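Local coordinates for CofB (Escherichia coli, PDB 5AX6), which serves as the minor pilin of the type IVb pilus CFA/III and forms a homotrimer thought to act in pilus assembly, at the interface of chains A and B. Residues are numbered along the deposited sequence; one frame, centred on the assembly and turned at random. Chains: chain A/B, CofB.

Contact 1: the interface of chains A and B. Residues chain A 296, 311-314, 322; chain B 324-326.
A:Ile312 and B:Leu325 join strands 308-315 of chain A and 323-325 of chain B as parallel neighbours in the homotrimer of this type IVb minor pilin. The amide N of B:Leu325 gives a hydrogen bond to the carbonyl O of A:Ile312 at 2.7 Å, in the carbonyl plane. The carbonyl O of B:Leu325 in turn accepts from the amide N of A:Leu314 at 2.9 Å, with the donor nearly in line with the C=O. Both polar backbone atoms of B:Leu325 are thus paired with the same strand.

The side chain of B:Leu325 continues the contact. Its CB lies 4.0 Å from CD1 of A:Leu311. CG of B:Leu325 comes 4.1 Å from CG of A:Lys313. At the tip, CD2 of B:Leu325 rests 4.0 Å from CD of A:Lys313 and also near its CE. CG of A:Lys313 is anti to its own backbone N (chi1 180°) and the chain is fully extended. Its methylenes therefore run alongside the leucine, pointing the same way.

B:Met324 points to the other side of the strand. Its SD meets CD2 of A:Leu296 at 3.9 Å, the two side chains crossing at about a right angle. Further along, CB of B:Ala326 touches CB of A:Leu314 at 3.8 Å.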
# COMPACT_ATOMS: atom_id res chain seq x y z
N LEU A 296 -0.86 1.33 9.06
CA LEU A 296 0.58 1.54 9.13
C LEU A 296 0.84 2.99 8.81
O LEU A 296 0.70 3.41 7.66
CB LEU A 296 1.35 0.65 8.15
CG LEU A 296 1.84 -0.73 8.55
CD1 LEU A 296 2.63 -1.37 7.38
CD2 LEU A 296 2.67 -0.64 9.82
N LEU A 311 9.38 7.22 11.84
CA LEU A 311 9.21 5.78 11.94
C LEU A 311 7.81 5.43 11.50
O LEU A 311 6.98 6.32 11.25
CB LEU A 311 9.47 5.30 13.38
CG LEU A 311 8.44 5.73 14.42
CD1 LEU A 311 8.42 4.73 15.58
CD2 LEU A 311 8.71 7.15 14.95
N ILE A 312 7.56 4.14 11.38
CA ILE A 312 6.24 3.61 11.06
C ILE A 312 5.61 3.07 12.33
O ILE A 312 6.30 2.45 13.14
CB ILE A 312 6.31 2.47 10.03
CG1 ILE A 312 6.94 2.98 8.74
CG2 ILE A 312 4.90 1.92 9.77
CD1 ILE A 312 6.27 4.20 8.23
N LYS A 313 4.31 3.29 12.48
CA LYS A 313 3.57 2.79 13.64
C LYS A 313 2.34 2.01 13.18
O LYS A 313 1.52 2.53 12.40
CB LYS A 313 3.17 3.94 14.57
CG LYS A 313 2.38 3.51 15.81
CD LYS A 313 2.09 4.70 16.71
CE LYS A 313 1.28 4.28 17.93
NZ LYS A 313 0.95 5.45 18.78
N LEU A 314 2.21 0.77 13.63
CA LEU A 314 1.02 -0.02 13.33
C LEU A 314 0.02 0.21 14.46
O LEU A 314 0.28 -0.14 15.61
CB LEU A 314 1.37 -1.51 13.21
CG LEU A 314 0.21 -2.46 12.90
CD1 LEU A 314 -0.41 -2.17 11.54
CD2 LEU A 314 0.69 -3.92 12.95
N ALA A 322 -1.02 -1.97 17.30
CA ALA A 322 -1.71 -3.18 16.93
C ALA A 322 -0.67 -4.25 16.61
O ALA A 322 0.53 -4.01 16.69
CB ALA A 322 -2.65 -2.93 15.73
N MET B 324 9.73 0.19 13.07
CA MET B 324 8.28 0.03 13.16
C MET B 324 7.88 -0.15 14.62
O MET B 324 8.44 -1.00 15.33
CB MET B 324 7.79 -1.16 12.33
CG MET B 324 6.25 -1.23 12.31
SD MET B 324 5.54 -2.63 11.45
CE MET B 324 6.31 -3.99 12.33
N LEU B 325 6.94 0.66 15.07
CA LEU B 325 6.36 0.49 16.40
C LEU B 325 5.12 -0.39 16.26
O LEU B 325 4.17 -0.05 15.54
CB LEU B 325 6.03 1.85 17.03
CG LEU B 325 5.23 1.92 18.34
CD1 LEU B 325 5.83 1.05 19.41
CD2 LEU B 325 5.17 3.37 18.82
N ALA B 326 5.12 -1.53 16.92
CA ALA B 326 4.05 -2.51 16.76
C ALA B 326 4.18 -3.61 17.79
O ALA B 326 5.26 -3.81 18.35
CB ALA B 326 4.08 -3.11 15.35

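Contact 2: the interface of chains A and B. Residues chain A 325-327, 346; chain B 328-331.
The torsions of A:Ile346 and B:Val330 bring their methyl groups together. In A:Ile346, CG1 is anti to the carbonyl carbon (chi1 -63°), and chi2 of 163° extends CD1 towards chain B. In B:Val330, chi1 of -173° sets CG2 beside the backbone N and turns it to A:Ile346.

CD1 of A:Ile346 is 3.5 Å from CG2 of B:Val330. The same methyl, CD1 of A:Ile346, lies 3.6 Å from CG2 of B:Ile328. One isoleucine tip is thus shared by two residues of a single strand. Both chain B side chains meet it at an oblique angle.

The backbones also pair. The amide N of A:Ala326 donates to the carbonyl O of B:Leu329 at 3.0 Å, and the bond is close to straight. Beside it, CD1 of A:Leu325 packs 3.9 Å from CB of B:Leu329. That methyl, CD1 of A:Leu325, also reaches CB of B:Glu331, at 4.1 Å.

A water extends the link. Water 1 lies 2.9 Å from the side-chain carbonyl OD1 of A:Asn327. Water 1 is also 2.8 Å from the amide N of B:Glu331, whose N-H points almost straight at it.

In the fold, strand 323-325 and the start of strand 327-333 of chain A meet strand 327-333 of chain B, with A:Leu325 and B:Leu329 in parallel register. A:Ile346 adds its contact from the loop between strands 341-344 and 348-353.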
# COMPACT_ATOMS: atom_id res chain seq x y z
N LEU A 325 1.69 -10.40 12.84
CA LEU A 325 2.26 -11.74 12.91
C LEU A 325 3.27 -11.88 11.77
O LEU A 325 2.93 -11.75 10.60
CB LEU A 325 1.15 -12.80 12.83
CG LEU A 325 1.52 -14.29 12.69
CD1 LEU A 325 2.50 -14.72 13.73
CD2 LEU A 325 0.25 -15.13 12.78
N ALA A 326 4.52 -12.14 12.13
CA ALA A 326 5.59 -12.17 11.14
C ALA A 326 6.87 -12.71 11.77
O ALA A 326 7.01 -12.69 12.99
CB ALA A 326 5.84 -10.77 10.57
N ASN A 327 7.79 -13.19 10.93
CA ASN A 327 9.17 -13.39 11.36
C ASN A 327 9.92 -12.08 11.25
O ASN A 327 9.82 -11.39 10.24
CB ASN A 327 9.86 -14.45 10.51
CG ASN A 327 9.20 -15.79 10.62
OD1 ASN A 327 8.78 -16.19 11.70
ND2 ASN A 327 9.10 -16.50 9.50
N ILE A 346 13.69 -12.82 16.92
CA ILE A 346 13.08 -12.70 18.24
C ILE A 346 13.21 -14.01 18.99
O ILE A 346 12.83 -15.07 18.48
CB ILE A 346 11.61 -12.30 18.10
CG1 ILE A 346 11.52 -10.91 17.44
CG2 ILE A 346 10.89 -12.36 19.46
CD1 ILE A 346 10.12 -10.59 16.88
N ILE B 328 4.44 -7.54 18.05
CA ILE B 328 4.82 -8.61 17.13
C ILE B 328 4.45 -9.94 17.71
O ILE B 328 4.64 -10.17 18.90
CB ILE B 328 6.33 -8.61 16.81
CG1 ILE B 328 6.74 -7.28 16.17
CG2 ILE B 328 6.69 -9.81 15.91
CD1 ILE B 328 6.02 -6.95 14.84
N LEU B 329 3.87 -10.79 16.87
CA LEU B 329 3.72 -12.20 17.19
C LEU B 329 4.62 -13.01 16.29
O LEU B 329 4.65 -12.78 15.08
CB LEU B 329 2.28 -12.65 17.01
CG LEU B 329 1.32 -12.27 18.13
CD1 LEU B 329 -0.09 -12.79 17.82
CD2 LEU B 329 1.85 -12.83 19.45
N VAL B 330 5.33 -13.98 16.86
CA VAL B 330 6.13 -14.90 16.05
C VAL B 330 5.60 -16.31 16.21
O VAL B 330 5.37 -16.76 17.33
CB VAL B 330 7.62 -14.88 16.45
CG1 VAL B 330 8.45 -15.73 15.47
CG2 VAL B 330 8.13 -13.45 16.47
N GLU B 331 5.43 -17.01 15.09
CA GLU B 331 4.93 -18.38 15.10
C GLU B 331 6.04 -19.37 14.77
O GLU B 331 6.84 -19.13 13.86
CB GLU B 331 3.78 -18.55 14.11
CG GLU B 331 3.16 -19.95 14.10
CD GLU B 331 2.18 -20.14 12.96
OE1 GLU B 331 2.64 -20.34 11.82
OE2 GLU B 331 0.96 -20.11 13.21
O HOH W 1 6.09 -15.87 12.64

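Contact 3: the interface of chains A and B. Residues chain A 298, 310-312; chain B 287, 291-292, 294.
Strands 294-302 and 308-315 of chain A meet the start of strand 294-302 of chain B and the loop before it. A:Gln298 and B:Leu287 approach from opposite directions. CD of the A:Gln298 amide lies 3.5 Å from CG of B:Leu287. With chi1 at -170° CG of A:Gln298 turns away from the backbone N, and the extended chain carries the amide across to chain B.

NE2 of A:Gln298 donates to the hydroxyl OG of A:Ser310 at 2.9 Å, with the acceptor tilted 22° from the amide plane. NE2 also contacts water 2, shared with the N of B:Leu287 and the O of B:Ser292. The hydroxyl OG of A:Ser310 binds water 3 at 2.8 Å. Water 3 is 2.6 Å from the hydroxyl OG1 of B:Thr291 and also reaches the O of B:Ser292.

An alanine in place of A:Gln298 would probably leave a gap against B:Leu287 and the A:Ser310 hydroxyl without its amide donor.

CD1 of B:Leu294 lies 3.4 Å from OG of A:Ser310 and 3.6 Å from CA of A:Leu311. It also comes near CD1 of A:Ile312, the side chains sliding past each other in opposite directions.

The site lies among the strands of the central region, where the loop of one subunit's beta-repeat domain leans on strands of the next.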
# COMPACT_ATOMS: atom_id res chain seq x y z
N GLN A 298 3.08 6.75 9.21
CA GLN A 298 4.39 7.35 9.42
C GLN A 298 4.27 8.50 10.42
O GLN A 298 3.43 9.38 10.26
CB GLN A 298 4.98 7.87 8.11
CG GLN A 298 6.45 8.28 8.27
CD GLN A 298 7.01 8.88 6.99
OE1 GLN A 298 6.25 9.32 6.13
NE2 GLN A 298 8.34 8.90 6.86
N SER A 310 11.96 9.74 11.40
CA SER A 310 10.58 9.27 11.44
C SER A 310 10.57 7.76 11.61
O SER A 310 11.61 7.12 11.55
CB SER A 310 9.80 9.67 10.18
OG SER A 310 10.29 9.00 9.03
N LEU A 311 9.38 7.22 11.84
CA LEU A 311 9.21 5.78 11.94
C LEU A 311 7.81 5.43 11.50
O LEU A 311 6.98 6.32 11.25
CB LEU A 311 9.47 5.30 13.38
CG LEU A 311 8.44 5.73 14.42
CD1 LEU A 311 8.42 4.73 15.58
CD2 LEU A 311 8.71 7.15 14.95
N ILE A 312 7.56 4.14 11.38
CA ILE A 312 6.24 3.61 11.06
C ILE A 312 5.61 3.07 12.33
O ILE A 312 6.30 2.45 13.14
CB ILE A 312 6.31 2.47 10.03
CG1 ILE A 312 6.94 2.98 8.74
CG2 ILE A 312 4.90 1.92 9.77
CD1 ILE A 312 6.27 4.20 8.23
N LEU B 287 6.92 12.15 4.84
CA LEU B 287 6.41 13.32 5.56
C LEU B 287 6.75 14.62 4.83
O LEU B 287 6.10 15.64 5.04
CB LEU B 287 7.00 13.37 6.97
CG LEU B 287 6.66 12.20 7.89
CD1 LEU B 287 7.34 12.40 9.24
CD2 LEU B 287 5.17 12.09 8.07
N THR B 291 13.56 14.68 6.08
CA THR B 291 14.29 13.43 6.31
C THR B 291 13.81 12.37 5.33
O THR B 291 12.83 12.57 4.62
CB THR B 291 14.13 12.93 7.77
OG1 THR B 291 12.75 12.60 8.03
CG2 THR B 291 14.55 14.02 8.74
N SER B 292 14.52 11.25 5.28
CA SER B 292 14.26 10.19 4.31
C SER B 292 12.82 9.71 4.33
O SER B 292 12.19 9.64 5.38
CB SER B 292 15.17 9.00 4.58
OG SER B 292 14.96 7.99 3.61
N LEU B 294 10.40 6.48 4.12
CA LEU B 294 10.60 5.12 4.61
C LEU B 294 9.88 4.16 3.67
O LEU B 294 8.74 4.42 3.28
CB LEU B 294 10.06 4.97 6.04
CG LEU B 294 10.68 5.92 7.07
CD1 LEU B 294 10.08 5.64 8.44
CD2 LEU B 294 12.20 5.75 7.09
O HOH W 2 9.76 11.28 5.15
O HOH W 3 12.67 9.97 7.98

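Contact 1 lies between the other two. The C-alpha centres of contacts 1 and 2 are about 14 Å apart. Those of contacts 1 and 3 are about 11 Å apart. The C-alpha centres of contacts 2 and 3 are about 23 Å apart. Contacts 1 and 3 share A:Leu311 and A:Ile312, so strand 308-315 of chain A serves both. Residues 325 and 326 act in chain B at contact 1 and in chain A at contact 2. One short segment therefore faces a different partner strand in each role. This unequal, non-two-fold pairing suits a closed homotrimer, in which each subunit can use both surfaces.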